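Local coordinates for Nitrate/nitrite binding protein NrtA (Synechocystis sp., PDB 2G29) that binds nitrate as the solute-binding protein of the NrtABCD ABC transporter, which takes up nitrate and probably nitrite, at residues P47-I50 / A51-G55; A144-K147 / E148-K152; E314-E317 / I318-K321; D365-R368 / E369-A373. All coordinates share one frame; numbering follows the deposited sequence.

Interaction 1 (P47-I50 / A51-G55)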
loop_
_atom_site.group_PDB
_atom_site.type_symbol
_atom_site.label_atom_id
_atom_site.label_comp_id
_atom_site.label_asym_id
_atom_site.label_seq_id
_atom_site.Cartn_x
_atom_site.Cartn_y
_atom_site.Cartn_z
ATOM N N PRO A 47 -2.787 11.670 -1.232
ATOM C CA PRO A 47 -3.902 12.271 -0.485
ATOM C C PRO A 47 -3.465 12.984 0.794
ATOM O O PRO A 47 -3.998 14.045 1.126
ATOM C CB PRO A 47 -4.829 11.081 -0.214
ATOM C CG PRO A 47 -3.979 9.880 -0.388
ATOM C CD PRO A 47 -3.004 10.237 -1.492
ATOM N N LEU A 48 -2.503 12.430 1.531
ATOM C CA LEU A 48 -2.071 13.074 2.762
ATOM C C LEU A 48 -1.289 14.371 2.499
ATOM O O LEU A 48 -1.414 15.347 3.263
ATOM C CB LEU A 48 -1.204 12.144 3.618
ATOM C CG LEU A 48 -1.887 10.890 4.166
ATOM C CD1 LEU A 48 -1.036 10.362 5.306
ATOM C CD2 LEU A 48 -3.297 11.187 4.666
ATOM N N ILE A 49 -0.514 14.382 1.417
ATOM C CA ILE A 49 0.303 15.539 1.039
ATOM C C ILE A 49 -0.584 16.631 0.457
ATOM O O ILE A 49 -0.470 17.797 0.861
ATOM C CB ILE A 49 1.391 15.081 0.039
ATOM C CG1 ILE A 49 2.469 14.276 0.794
ATOM C CG2 ILE A 49 2.043 16.292 -0.622
ATOM C CD1 ILE A 49 2.000 13.095 1.580
ATOM N N ILE A 50 -1.469 16.250 -0.455
ATOM C CA ILE A 50 -2.407 17.211 -1.082
ATOM C C ILE A 50 -3.331 17.800 -0.006
ATOM O O ILE A 50 -3.719 18.979 -0.075
ATOM C CB ILE A 50 -3.225 16.525 -2.208
ATOM C CG1 ILE A 50 -2.383 16.441 -3.481
ATOM C CG2 ILE A 50 -4.503 17.311 -2.548
ATOM C CD1 ILE A 50 -1.856 17.739 -3.958
ATOM N N ALA A 51 -3.701 17.025 0.995
ATOM C CA ALA A 51 -4.553 17.593 2.045
ATOM C C ALA A 51 -3.846 18.786 2.706
ATOM O O ALA A 51 -4.502 19.716 3.171
ATOM C CB ALA A 51 -4.899 16.547 3.084
ATOM N N LYS A 52 -2.521 18.761 2.768
ATOM C CA LYS A 52 -1.777 19.889 3.338
ATOM C C LYS A 52 -1.613 20.970 2.251
ATOM O O LYS A 52 -2.036 22.113 2.438
ATOM C CB LYS A 52 -0.387 19.440 3.831
ATOM C CG LYS A 52 0.436 20.550 4.518
ATOM C CD LYS A 52 -0.211 20.959 5.831
ATOM C CE LYS A 52 0.649 21.946 6.594
ATOM N NZ LYS A 52 0.041 22.253 7.933
ATOM N N GLU A 53 -1.033 20.609 1.111
ATOM C CA GLU A 53 -0.782 21.586 0.044
ATOM C C GLU A 53 -1.993 22.340 -0.497
ATOM O O GLU A 53 -1.868 23.514 -0.874
ATOM C CB GLU A 53 -0.070 20.902 -1.126
ATOM C CG GLU A 53 1.401 20.579 -0.874
ATOM C CD GLU A 53 2.336 21.768 -1.122
ATOM O OE1 GLU A 53 3.547 21.613 -0.914
ATOM O OE2 GLU A 53 1.864 22.849 -1.527
ATOM N N LYS A 54 -3.150 21.683 -0.553
ATOM C CA LYS A 54 -4.345 22.324 -1.098
ATOM C C LYS A 54 -5.285 22.809 -0.014
ATOM O O LYS A 54 -6.443 23.146 -0.298
ATOM C CB LYS A 54 -5.081 21.404 -2.081
ATOM C CG LYS A 54 -4.218 20.889 -3.233
ATOM C CD LYS A 54 -3.602 22.001 -4.063
ATOM C CE LYS A 54 -4.679 22.784 -4.792
ATOM N NZ LYS A 54 -4.143 23.872 -5.700
ATOM N N GLY A 55 -4.779 22.832 1.218
ATOM C CA GLY A 55 -5.519 23.347 2.368
ATOM C C GLY A 55 -6.711 22.563 2.896
ATOM O O GLY A 55 -7.560 23.111 3.603
#
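Ile50 and Lys54, one helical turn apart, lie side by side and point the same way, and they make the main side-chain contact in the last turns of helix 46-53. The CG2 methyl of Ile50 rests 3.7 Å from CG of Lys54. Ile50 places that methyl anti to its own backbone N, while CG1 takes the place beside the N (chi1 -80°), and CD1 also comes near the lysine CG. A looser apolar contact joins CG2 of Ile49 to CG of Glu53.

Backbone hydrogen bonds hold the turn. Ala51 N reaches Pro47 O at 3.0 Å, and Lys54 N reaches Ile50 O at 2.8 Å. The carbonyl of Ile49 is gripped twice: Glu53 N meets Ile49 O at 2.9 Å, almost straight and in the carbonyl plane, whereas Lys52 N approaches the same oxygen from well above that plane. Lys54 is the first residue to leave helical geometry, and Gly55, with a positive phi, stands at the N-cap of the next helix.

The polar ends lead away from the turn to partners in other parts of the fold: Lys54 NZ forms a salt bridge with Glu278, Glu53 OE1 bonds to Trp288, and Lys52 NZ bonds to the carbonyl of Val65. Ile50 packs against Trp269 and Cys270 of helix 253-271 and Ile282 of helix 276-284, while Ala51 touches Phe56 and Tyr57 of helix 56-59, so the helix is wedged among three others.

Interaction 2 (A144-K147 / E148-K152)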
loop_
_atom_site.group_PDB
_atom_site.type_symbol
_atom_site.label_atom_id
_atom_site.label_comp_id
_atom_site.label_asym_id
_atom_site.label_seq_id
_atom_site.Cartn_x
_atom_site.Cartn_y
_atom_site.Cartn_z
ATOM N N ALA A 144 6.938 -18.517 -13.637
ATOM C CA ALA A 144 7.605 -19.819 -13.765
ATOM C C ALA A 144 8.998 -19.860 -14.412
ATOM O O ALA A 144 9.860 -20.612 -13.959
ATOM C CB ALA A 144 6.671 -20.817 -14.461
ATOM N N PRO A 145 9.239 -19.072 -15.474
ATOM C CA PRO A 145 10.569 -19.078 -16.109
ATOM C C PRO A 145 11.701 -18.690 -15.153
ATOM O O PRO A 145 12.882 -19.011 -15.380
ATOM C CB PRO A 145 10.426 -18.078 -17.260
ATOM C CG PRO A 145 9.252 -17.217 -16.855
ATOM C CD PRO A 145 8.310 -18.225 -16.231
ATOM N N LEU A 146 11.364 -17.997 -14.073
ATOM C CA LEU A 146 12.390 -17.605 -13.114
ATOM C C LEU A 146 12.930 -18.767 -12.303
ATOM O O LEU A 146 13.995 -18.663 -11.707
ATOM C CB LEU A 146 11.834 -16.543 -12.153
ATOM C CG LEU A 146 11.466 -15.223 -12.814
ATOM C CD1 LEU A 146 10.834 -14.333 -11.719
ATOM C CD2 LEU A 146 12.689 -14.520 -13.416
ATOM N N LYS A 147 12.206 -19.870 -12.260
ATOM C CA LYS A 147 12.650 -21.006 -11.458
ATOM C C LYS A 147 14.060 -21.500 -11.855
ATOM O O LYS A 147 14.970 -21.577 -11.015
ATOM C CB LYS A 147 11.620 -22.131 -11.587
ATOM C CG LYS A 147 11.956 -23.368 -10.797
ATOM C CD LYS A 147 10.735 -23.841 -10.004
ATOM C CE LYS A 147 11.072 -25.029 -9.147
ATOM N NZ LYS A 147 10.934 -24.706 -7.708
ATOM N N GLU A 148 14.234 -21.824 -13.130
ATOM C CA GLU A 148 15.529 -22.272 -13.622
ATOM C C GLU A 148 16.574 -21.156 -13.571
ATOM O O GLU A 148 17.763 -21.407 -13.363
ATOM C CB GLU A 148 15.420 -22.776 -15.058
ATOM C CG GLU A 148 14.650 -24.080 -15.244
ATOM C CD GLU A 148 14.929 -24.716 -16.603
ATOM O OE1 GLU A 148 15.013 -23.969 -17.606
ATOM O OE2 GLU A 148 15.062 -25.962 -16.672
ATOM N N ALA A 149 16.146 -19.908 -13.768
ATOM C CA ALA A 149 17.100 -18.798 -13.746
ATOM C C ALA A 149 17.627 -18.513 -12.341
ATOM O O ALA A 149 18.824 -18.241 -12.158
ATOM C CB ALA A 149 16.450 -17.528 -14.336
ATOM N N PHE A 150 16.736 -18.561 -11.347
ATOM C CA PHE A 150 17.148 -18.328 -9.963
ATOM C C PHE A 150 18.123 -19.424 -9.507
ATOM O O PHE A 150 18.983 -19.189 -8.651
ATOM C CB PHE A 150 15.922 -18.308 -9.040
ATOM C CG PHE A 150 15.220 -16.970 -8.964
ATOM C CD1 PHE A 150 14.220 -16.780 -8.010
ATOM C CD2 PHE A 150 15.534 -15.928 -9.825
ATOM C CE1 PHE A 150 13.542 -15.567 -7.908
ATOM C CE2 PHE A 150 14.848 -14.692 -9.732
ATOM C CZ PHE A 150 13.867 -14.525 -8.781
ATOM N N ALA A 151 17.973 -20.622 -10.068
ATOM C CA ALA A 151 18.851 -21.726 -9.703
ATOM C C ALA A 151 20.319 -21.437 -10.028
ATOM O O ALA A 151 21.240 -22.012 -9.408
ATOM C CB ALA A 151 18.398 -23.003 -10.407
ATOM N N LYS A 152 20.556 -20.544 -10.987
ATOM C CA LYS A 152 21.934 -20.182 -11.363
ATOM C C LYS A 152 22.522 -19.144 -10.399
ATOM O O LYS A 152 23.682 -18.756 -10.523
ATOM C CB LYS A 152 21.965 -19.611 -12.791
ATOM C CG LYS A 152 21.311 -20.501 -13.830
ATOM C CD LYS A 152 21.490 -19.972 -15.249
ATOM C CE LYS A 152 20.752 -20.876 -16.243
ATOM N NZ LYS A 152 21.092 -20.626 -17.678
HETATM O O HOH W 1 11.808 -22.296 -14.776
#
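Leu146 and Phe150 make the apolar contact of this short helical stretch, which a water molecule joins from the side of Ala144, donating to Ala144 O at 2.7 Å and accepting from Glu148 N at 3.0 Å. It thus links a carbonyl and an amide four residues apart, the spacing of a direct helical bond. The carbonyl of Pro145 comes near the next turn, with Ala149 CB 4.0 Å from Pro145 O.

Leu146 places its CB 4.2 Å above the plane of the Phe150 ring, over the ring centre, and its CD1 approaches CZ of Phe150. The ring gets there because Phe150 CG stands beside its own backbone N and anti to its carbonyl carbon (chi1 -84°). The carbonyl of the same leucine, Leu146 O, accepts from Phe150 N at 2.8 Å. Lys147 O takes a longer bond from Ala151 N, 3.3 Å, while its ammonium group turns away to a salt bridge with Asp185 and the carbonyl of Gly179.

Tyr134, with Trp174 and Leu175 of helix 166-177, covers Leu146. The chemistry is therefore divided: an apolar Leu-Phe pair faces the protein, and water substitutes for a peptide-to-peptide bond on the more polar side of helix 146-151.

Interaction 3 (E314-E317 / I318-K321)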
loop_
_atom_site.group_PDB
_atom_site.type_symbol
_atom_site.label_atom_id
_atom_site.label_comp_id
_atom_site.label_asym_id
_atom_site.label_seq_id
_atom_site.Cartn_x
_atom_site.Cartn_y
_atom_site.Cartn_z
ATOM N N GLU A 314 -1.683 1.752 -22.532
ATOM C CA GLU A 314 -2.460 2.549 -21.595
ATOM C C GLU A 314 -3.547 1.674 -20.975
ATOM O O GLU A 314 -4.160 0.868 -21.663
ATOM C CB GLU A 314 -3.129 3.719 -22.312
ATOM C CG GLU A 314 -3.978 4.558 -21.391
ATOM C CD GLU A 314 -4.875 5.527 -22.129
ATOM O OE1 GLU A 314 -4.754 5.638 -23.366
ATOM O OE2 GLU A 314 -5.706 6.187 -21.474
ATOM N N ASP A 315 -3.768 1.823 -19.674
ATOM C CA ASP A 315 -4.819 1.072 -18.989
ATOM C C ASP A 315 -5.256 1.850 -17.749
ATOM O O ASP A 315 -4.609 1.788 -16.695
ATOM C CB ASP A 315 -4.340 -0.324 -18.591
ATOM C CG ASP A 315 -5.483 -1.206 -18.110
ATOM O OD1 ASP A 315 -6.405 -0.669 -17.492
ATOM O OD2 ASP A 315 -5.459 -2.431 -18.341
ATOM N N GLN A 316 -6.348 2.599 -17.884
ATOM C CA GLN A 316 -6.881 3.411 -16.800
ATOM C C GLN A 316 -7.490 2.614 -15.656
ATOM O O GLN A 316 -7.692 3.152 -14.572
ATOM C CB GLN A 316 -7.973 4.366 -17.315
ATOM C CG GLN A 316 -7.582 5.207 -18.499
ATOM C CD GLN A 316 -6.385 6.075 -18.210
ATOM O OE1 GLN A 316 -5.324 5.910 -18.824
ATOM N NE2 GLN A 316 -6.543 7.016 -17.287
ATOM N N GLU A 317 -7.799 1.345 -15.900
ATOM C CA GLU A 317 -8.425 0.565 -14.854
ATOM C C GLU A 317 -7.470 -0.014 -13.842
ATOM O O GLU A 317 -7.869 -0.210 -12.710
ATOM C CB GLU A 317 -9.320 -0.524 -15.452
ATOM C CG GLU A 317 -10.655 0.029 -15.982
ATOM C CD GLU A 317 -11.420 0.873 -14.945
ATOM O OE1 GLU A 317 -11.698 0.385 -13.830
ATOM O OE2 GLU A 317 -11.744 2.033 -15.247
ATOM N N ILE A 318 -6.219 -0.240 -14.241
ATOM C CA ILE A 318 -5.213 -0.799 -13.319
ATOM C C ILE A 318 -4.345 0.249 -12.632
ATOM O O ILE A 318 -3.494 -0.088 -11.772
ATOM C CB ILE A 318 -4.309 -1.857 -14.018
ATOM C CG1 ILE A 318 -3.492 -1.232 -15.141
ATOM C CG2 ILE A 318 -5.183 -2.972 -14.602
ATOM C CD1 ILE A 318 -2.650 -2.257 -15.908
ATOM N N MET A 319 -4.532 1.520 -12.979
ATOM C CA MET A 319 -3.745 2.582 -12.344
ATOM C C MET A 319 -4.182 2.853 -10.892
ATOM O O MET A 319 -5.241 2.404 -10.458
ATOM C CB MET A 319 -3.853 3.881 -13.146
ATOM C CG MET A 319 -5.220 4.541 -13.077
ATOM S SD MET A 319 -5.397 5.898 -14.251
ATOM C CE MET A 319 -4.217 7.072 -13.591
ATOM N N GLN A 320 -3.374 3.595 -10.142
ATOM C CA GLN A 320 -3.740 3.919 -8.767
ATOM C C GLN A 320 -5.051 4.720 -8.759
ATOM O O GLN A 320 -5.246 5.635 -9.564
ATOM C CB GLN A 320 -2.602 4.670 -8.073
ATOM C CG GLN A 320 -1.474 3.775 -7.586
ATOM C CD GLN A 320 -0.466 4.520 -6.734
ATOM O OE1 GLN A 320 -0.767 5.576 -6.179
ATOM N NE2 GLN A 320 0.781 4.143 -6.479
ATOM N N LYS A 321 -5.949 4.337 -7.868
ATOM C CA LYS A 321 -7.236 5.004 -7.710
ATOM C C LYS A 321 -7.372 5.362 -6.244
ATOM O O LYS A 321 -7.045 4.541 -5.370
ATOM C CB LYS A 321 -8.379 4.070 -8.127
ATOM C CG LYS A 321 -8.409 3.712 -9.588
ATOM C CD LYS A 321 -9.368 2.532 -9.779
ATOM C CE LYS A 321 -9.431 2.102 -11.244
ATOM N NZ LYS A 321 -10.260 0.889 -11.465
#
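Asp315 and Ile318 meet in the close-packed part of this loop, their side chains crossing at about a right angle. CG1 of Ile318 lies 3.6 Å from CG of Asp315, and its CD1 comes equally near the aspartate CB and OD2. Ile318 holds CG1 between its backbone N and carbonyl carbon (chi1 63°), which directs this branch back over the carboxylate. Met319 CG touches Gln316 O at 3.2 Å, and Tyr304 of strand 303-304 touches both Ile318 and Met319.

OD1 of Asp315 accepts two backbone amides: Glu317 N at 2.9 Å, nearly in line with the C-O bond, and Ile318 N at 3.3 Å from above the carboxylate plane. The first makes an Asx turn, which bends the chain just after strand 313-314. With an alanine in place of Asp315 this acceptor is gone, which is likely to leave the amides of Glu317 and Ile318 without their shared partner.

Towards solvent, charge replaces packing: Glu317 is exposed, but the buried Lys321 slants across it and is firmly held. Lys321 NZ forms a salt bridge to Glu317 OE1 at 2.8 Å, from above the carboxylate plane, and bonds to a lone pair of Glu317 O at 2.9 Å. Asp236 and Asp325 also form salt bridges with this ammonium group.

Interaction 4 (D365-R368 / E369-A373)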
loop_
_atom_site.group_PDB
_atom_site.type_symbol
_atom_site.label_atom_id
_atom_site.label_comp_id
_atom_site.label_asym_id
_atom_site.label_seq_id
_atom_site.Cartn_x
_atom_site.Cartn_y
_atom_site.Cartn_z
ATOM N N ASP A 365 -16.835 2.317 10.064
ATOM C CA ASP A 365 -17.954 3.070 10.654
ATOM C C ASP A 365 -17.599 4.564 10.687
ATOM O O ASP A 365 -18.451 5.401 10.382
ATOM C CB ASP A 365 -18.308 2.575 12.073
ATOM C CG ASP A 365 -17.137 2.656 13.054
ATOM O OD1 ASP A 365 -16.013 2.228 12.721
ATOM O OD2 ASP A 365 -17.374 3.148 14.181
ATOM N N LEU A 366 -16.366 4.912 11.053
ATOM C CA LEU A 366 -15.921 6.313 11.042
ATOM C C LEU A 366 -15.884 6.823 9.591
ATOM O O LEU A 366 -16.195 7.994 9.327
ATOM C CB LEU A 366 -14.533 6.440 11.705
ATOM C CG LEU A 366 -14.519 6.090 13.188
ATOM C CD1 LEU A 366 -13.165 6.357 13.799
ATOM C CD2 LEU A 366 -15.560 6.997 13.899
ATOM N N TRP A 367 -15.521 5.957 8.635
ATOM C CA TRP A 367 -15.486 6.373 7.250
ATOM C C TRP A 367 -16.889 6.734 6.788
ATOM O O TRP A 367 -17.087 7.795 6.174
ATOM C CB TRP A 367 -14.857 5.263 6.371
ATOM C CG TRP A 367 -14.589 5.682 4.932
ATOM C CD1 TRP A 367 -13.379 6.053 4.409
ATOM C CD2 TRP A 367 -15.535 5.757 3.844
ATOM N NE1 TRP A 367 -13.505 6.362 3.078
ATOM C CE2 TRP A 367 -14.811 6.177 2.700
ATOM C CE3 TRP A 367 -16.915 5.506 3.724
ATOM C CZ2 TRP A 367 -15.417 6.356 1.440
ATOM C CZ3 TRP A 367 -17.525 5.683 2.475
ATOM C CH2 TRP A 367 -16.770 6.102 1.347
ATOM N N ARG A 368 -17.872 5.877 7.076
ATOM C CA ARG A 368 -19.254 6.187 6.676
ATOM C C ARG A 368 -19.763 7.459 7.340
ATOM O O ARG A 368 -20.494 8.227 6.694
ATOM C CB ARG A 368 -20.189 5.013 6.993
ATOM C CG ARG A 368 -20.054 3.848 6.012
ATOM C CD ARG A 368 -21.102 2.751 6.325
ATOM N NE ARG A 368 -20.741 1.951 7.489
ATOM C CZ ARG A 368 -21.468 1.847 8.592
ATOM N NH1 ARG A 368 -22.635 2.501 8.705
ATOM N NH2 ARG A 368 -21.026 1.117 9.611
ATOM N N GLU A 369 -19.402 7.701 8.601
ATOM C CA GLU A 369 -19.871 8.928 9.258
ATOM C C GLU A 369 -19.285 10.149 8.578
ATOM O O GLU A 369 -19.991 11.143 8.347
ATOM C CB GLU A 369 -19.518 8.902 10.742
ATOM C CG GLU A 369 -20.441 7.924 11.488
ATOM C CD GLU A 369 -19.892 7.429 12.803
ATOM O OE1 GLU A 369 -18.992 8.089 13.372
ATOM O OE2 GLU A 369 -20.378 6.367 13.278
ATOM N N ALA A 370 -18.012 10.084 8.201
ATOM C CA ALA A 370 -17.395 11.215 7.526
ATOM C C ALA A 370 -17.955 11.411 6.128
ATOM O O ALA A 370 -18.167 12.548 5.700
ATOM C CB ALA A 370 -15.872 10.998 7.470
ATOM N N ALA A 371 -18.178 10.334 5.387
ATOM C CA ALA A 371 -18.707 10.478 4.027
ATOM C C ALA A 371 -20.133 11.043 4.060
ATOM O O ALA A 371 -20.538 11.801 3.158
ATOM C CB ALA A 371 -18.684 9.137 3.290
ATOM N N GLN A 372 -20.887 10.674 5.093
ATOM C CA GLN A 372 -22.260 11.168 5.238
ATOM C C GLN A 372 -22.223 12.666 5.517
ATOM O O GLN A 372 -23.008 13.441 4.944
ATOM C CB GLN A 372 -22.972 10.459 6.392
ATOM C CG GLN A 372 -23.333 9.028 6.091
ATOM C CD GLN A 372 -23.492 8.177 7.350
ATOM O OE1 GLN A 372 -24.391 8.382 8.146
ATOM N NE2 GLN A 372 -22.588 7.224 7.532
ATOM N N ALA A 373 -21.332 13.079 6.406
ATOM C CA ALA A 373 -21.191 14.495 6.743
ATOM C C ALA A 373 -20.894 15.277 5.453
ATOM O O ALA A 373 -21.442 16.352 5.229
ATOM C CB ALA A 373 -20.089 14.679 7.745
HETATM O O HOH W 2 -19.189 4.843 15.060
#
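Helix 364-373, late in the chain, is held here by side chains that meet one turn apart along two of its sides. On the inner side the CB methyl of Ala371 lies over one face of the Trp367 indole, a CH-pi contact with CB 4.1 Å from the centroid of the six-membered ring and 26° off its normal. CZ3 of Trp367 is the indole atom closest to the methyl, at 3.7 Å from Ala371 CB. Trp367 sets CG anti to its backbone N (chi1 -171°), which carries the ring alongside the following turn. Its NE1 bonds to Ser328, and Tyr329 packs edge-to-face with the indole.

On another side two acids stand one turn apart. Asp365 OD2 and Glu369 OE2 are 4.5 Å from each other, and a water donates to both, at 2.6 Å to each, which probably eases the repulsion between them. OD1 of Asp365 also forms a salt bridge with Arg363. Glu369 OE1 lies 3.6 Å from CD2 of Leu366, the two side chains crossing at a slant.

Regular backbone bonds run beneath, Ala371 N to Trp367 O being 2.9 Å. Trp367 and Ala370 press on Met264 of helix 253-271, and Leu366 on Leu118 of strand 115-120. The arrangement is that of an amphipathic surface helix, its tryptophan and neighbouring alanines turned to the fold and its charged and polar residues towards the surface.

From the N terminus, the four contacts follow in series, none nested in or crossing another, and each spans neighbouring residues, so none closes a long loop. Interaction 1 ends helix 46-53, with Pro47 about 7 Å from the nitrate-binding Lys240, side chain to side chain. Interaction 2, on helix 146-151, has its centre about 44 Å from that of interaction 1, on the opposite side of the chain's centre. Interaction 3 shapes the loop after strand 313-314; its nearest atoms are about 7 Å from interaction 1. Interaction 4 belongs to helix 364-373, about 10 Å from interaction 1 at nearest atoms. Helix 253-271 ties these two together by packing against both.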